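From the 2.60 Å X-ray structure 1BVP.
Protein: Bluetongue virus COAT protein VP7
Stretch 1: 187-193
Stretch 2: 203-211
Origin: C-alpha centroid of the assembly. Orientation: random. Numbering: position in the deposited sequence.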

# COMPACT_ATOMS: atom_id res chain seq x y z
N VAL A 187 -15.51 15.81 -7.58
CA VAL A 187 -15.14 17.21 -7.41
C VAL A 187 -15.40 17.83 -8.78
O VAL A 187 -15.11 17.21 -9.80
CB VAL A 187 -13.76 17.56 -6.74
CG1 VAL A 187 -12.95 16.36 -6.46
CG2 VAL A 187 -13.03 18.64 -7.51
N TRP A 188 -16.18 18.92 -8.79
CA TRP A 188 -16.52 19.61 -10.06
C TRP A 188 -15.86 20.96 -10.19
O TRP A 188 -15.63 21.67 -9.20
CB TRP A 188 -18.04 19.72 -10.30
CG TRP A 188 -18.76 20.80 -9.51
CD1 TRP A 188 -19.32 20.69 -8.26
CD2 TRP A 188 -18.96 22.17 -9.90
NE1 TRP A 188 -19.84 21.90 -7.85
CE2 TRP A 188 -19.62 22.83 -8.83
CE3 TRP A 188 -18.65 22.91 -11.06
CZ2 TRP A 188 -19.98 24.18 -8.88
CZ3 TRP A 188 -19.01 24.24 -11.11
CH2 TRP A 188 -19.66 24.87 -10.02
N ARG A 189 -15.46 21.28 -11.41
CA ARG A 189 -14.81 22.55 -11.67
C ARG A 189 -15.42 23.24 -12.89
O ARG A 189 -16.04 22.60 -13.77
CB ARG A 189 -13.34 22.29 -11.93
CG ARG A 189 -12.62 21.62 -10.82
CD ARG A 189 -11.20 21.31 -11.20
NE ARG A 189 -10.51 20.51 -10.17
CZ ARG A 189 -10.49 19.18 -10.12
NH1 ARG A 189 -11.12 18.45 -11.04
NH2 ARG A 189 -9.86 18.54 -9.14
N ARG A 190 -15.31 24.56 -12.92
CA ARG A 190 -15.74 25.35 -14.08
C ARG A 190 -14.56 25.28 -15.05
O ARG A 190 -13.40 25.45 -14.61
CB ARG A 190 -15.92 26.83 -13.70
CG ARG A 190 -17.33 27.18 -13.29
CD ARG A 190 -17.43 28.60 -12.77
NE ARG A 190 -16.98 28.74 -11.38
CZ ARG A 190 -15.89 29.42 -11.03
NH1 ARG A 190 -15.15 30.03 -11.98
NH2 ARG A 190 -15.50 29.46 -9.76
N ILE A 191 -14.80 24.93 -16.31
CA ILE A 191 -13.69 24.93 -17.29
C ILE A 191 -13.66 26.40 -17.75
O ILE A 191 -14.51 26.86 -18.52
CB ILE A 191 -13.95 24.01 -18.49
CG1 ILE A 191 -14.20 22.57 -18.01
CG2 ILE A 191 -12.72 24.02 -19.41
CD1 ILE A 191 -14.50 21.59 -19.13
N GLU A 192 -12.72 27.15 -17.19
CA GLU A 192 -12.56 28.58 -17.42
C GLU A 192 -12.25 29.01 -18.85
O GLU A 192 -12.62 30.12 -19.23
CB GLU A 192 -11.50 29.13 -16.46
CG GLU A 192 -11.63 30.58 -16.09
CD GLU A 192 -13.03 30.96 -15.66
OE1 GLU A 192 -13.74 30.14 -15.01
OE2 GLU A 192 -13.44 32.09 -15.98
N ASN A 193 -11.60 28.17 -19.64
CA ASN A 193 -11.25 28.51 -21.03
C ASN A 193 -11.38 27.25 -21.84
O ASN A 193 -10.64 26.31 -21.61
CB ASN A 193 -9.78 28.96 -21.08
CG ASN A 193 -9.43 29.68 -22.38
OD1 ASN A 193 -8.42 29.37 -23.03
ND2 ASN A 193 -10.18 30.71 -22.70
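Stretch 2 203-211: QTQAGVTVS

Stretch 2 runs back along stretch 1 in the opposite sense, as the order of nearest CA atoms shows: Gln-203 CA lies 4.8 Å from Asn-193 CA, Thr-204 CA lies 5.1 Å from Glu-192 CA, and Val-210 CA stands 7.8 Å from Trp-188 CA. The two chains are therefore close where stretch 2 begins and well apart by Val-210, with side chains filling the wider gap. Together they bury 504 Å², counting both sides.

The backbone angles fit this layout. Residues 187 to 191 of stretch 1 are extended, and the chain then turns a corner at Glu-192 (phi/psi -62/-28) and Asn-193. Stretch 2 is loop from Thr-204 to Val-208, although most of its angles are extended, and becomes a strand at Thr-209 that continues past Ser-211. The exception is Gly-207 at 131/-18, where a CB would jam against the carbonyl oxygen of Ala-206, which by itself calls for glycine; stretch 1 plays no part, for a CB there would have nothing of it within 5.5 Å.

Two hydrogen bonds join the stretches, both at the close end. Thr-204, its CB directed toward stretch 1 and its chi1 in the m well, donates from OG1 to the carbonyl O of Ile-191 at 2.8 Å. The side chains of the neighbouring pair make the second bond, Asn-193 ND2 to Gln-203 OE1 at 3.0 Å, with an N-H...acceptor angle of 135° that marks it as somewhat bent. A CA-H...O contact lies beside it: Gln-203 CA is 3.3 Å from Glu-192 O, with an angle of 146° at the hydrogen.

One salt bridge lies within stretch 1: Arg-190 NH1 and Glu-192 OE1 are 3.3 Å apart, and the hydrogen bond that is part of it is weak, at 124°. The Glu-192 CB points away from stretch 2, yet the carboxylate end comes nearer, bringing OE2 to 3.2 Å from Thr-204 O. Both atoms are acceptors, so this proximity is not a hydrogen bond.

The remaining contacts are mainly packing. The aliphatic part of Arg-190 lies along the loop: CG is 4.0 Å from Thr-204 CG2, while CD is 4.1 Å from Gln-205 O and 4.2 Å from Ala-206 CA. Farther along, the indole of Trp-188 meets Val-210, and both CB atoms point toward the opposing stretch. Val-210 CG2 sits over one face of the ring, 3.3 Å from the centroid of the five-membered ring and only 14° off its normal, the geometry of a CH-pi contact; its distance to Trp-188 CD2 is 3.2 Å. The far end of the same indole reaches the backbone of Val-208, with Trp-188 CH2 3.6 Å from Val-208 O. One large side chain thus spans two alternate residues of stretch 2, while the intervening Thr-209 directs its CB away, as expected for an extended chain.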

# COMPACT_ATOMS: atom_id res chain seq x y z
N GLN A 203 -15.17 31.53 -22.51
CA GLN A 203 -15.04 31.49 -21.06
C GLN A 203 -16.31 31.01 -20.41
O GLN A 203 -17.41 31.16 -20.97
CB GLN A 203 -14.82 32.89 -20.51
CG GLN A 203 -13.52 33.10 -19.84
CD GLN A 203 -12.45 33.46 -20.83
OE1 GLN A 203 -12.25 32.76 -21.83
NE2 GLN A 203 -11.79 34.59 -20.59
N THR A 204 -16.18 30.45 -19.21
CA THR A 204 -17.34 30.03 -18.45
C THR A 204 -17.50 31.10 -17.38
O THR A 204 -16.54 31.41 -16.67
CB THR A 204 -17.17 28.62 -17.85
OG1 THR A 204 -17.13 27.66 -18.92
CG2 THR A 204 -18.36 28.29 -16.96
N GLN A 205 -18.66 31.76 -17.37
CA GLN A 205 -18.93 32.83 -16.40
C GLN A 205 -19.24 32.20 -15.04
O GLN A 205 -19.78 31.10 -14.98
CB GLN A 205 -20.16 33.69 -16.81
CG GLN A 205 -20.08 34.48 -18.12
CD GLN A 205 -18.80 35.29 -18.22
OE1 GLN A 205 -18.01 35.12 -19.17
NE2 GLN A 205 -18.57 36.16 -17.24
N ALA A 206 -18.91 32.89 -13.96
CA ALA A 206 -19.23 32.35 -12.64
C ALA A 206 -20.76 32.34 -12.53
O ALA A 206 -21.43 33.16 -13.15
CB ALA A 206 -18.63 33.21 -11.53
N GLY A 207 -21.32 31.41 -11.78
CA GLY A 207 -22.77 31.40 -11.65
C GLY A 207 -23.35 30.04 -11.91
O GLY A 207 -24.50 29.79 -11.55
N VAL A 208 -22.56 29.18 -12.55
CA VAL A 208 -22.98 27.81 -12.85
C VAL A 208 -23.08 27.07 -11.53
O VAL A 208 -22.29 27.32 -10.60
CB VAL A 208 -21.94 27.09 -13.70
CG1 VAL A 208 -22.49 25.75 -14.16
CG2 VAL A 208 -21.57 27.93 -14.89
N THR A 209 -24.05 26.17 -11.43
CA THR A 209 -24.21 25.40 -10.21
C THR A 209 -24.37 23.91 -10.49
O THR A 209 -24.83 23.50 -11.56
CB THR A 209 -25.43 25.85 -9.36
OG1 THR A 209 -26.66 25.57 -10.05
CG2 THR A 209 -25.33 27.32 -9.03
N VAL A 210 -23.93 23.12 -9.51
CA VAL A 210 -24.05 21.66 -9.52
C VAL A 210 -24.73 21.34 -8.19
O VAL A 210 -24.43 21.95 -7.15
CB VAL A 210 -22.66 20.95 -9.59
CG1 VAL A 210 -22.85 19.45 -9.56
CG2 VAL A 210 -21.93 21.34 -10.87
N SER A 211 -25.75 20.49 -8.23
CA SER A 211 -26.44 20.15 -7.01
C SER A 211 -26.62 18.63 -6.99
O SER A 211 -26.76 17.98 -8.05
CB SER A 211 -27.78 20.87 -6.91
OG SER A 211 -28.74 20.27 -7.77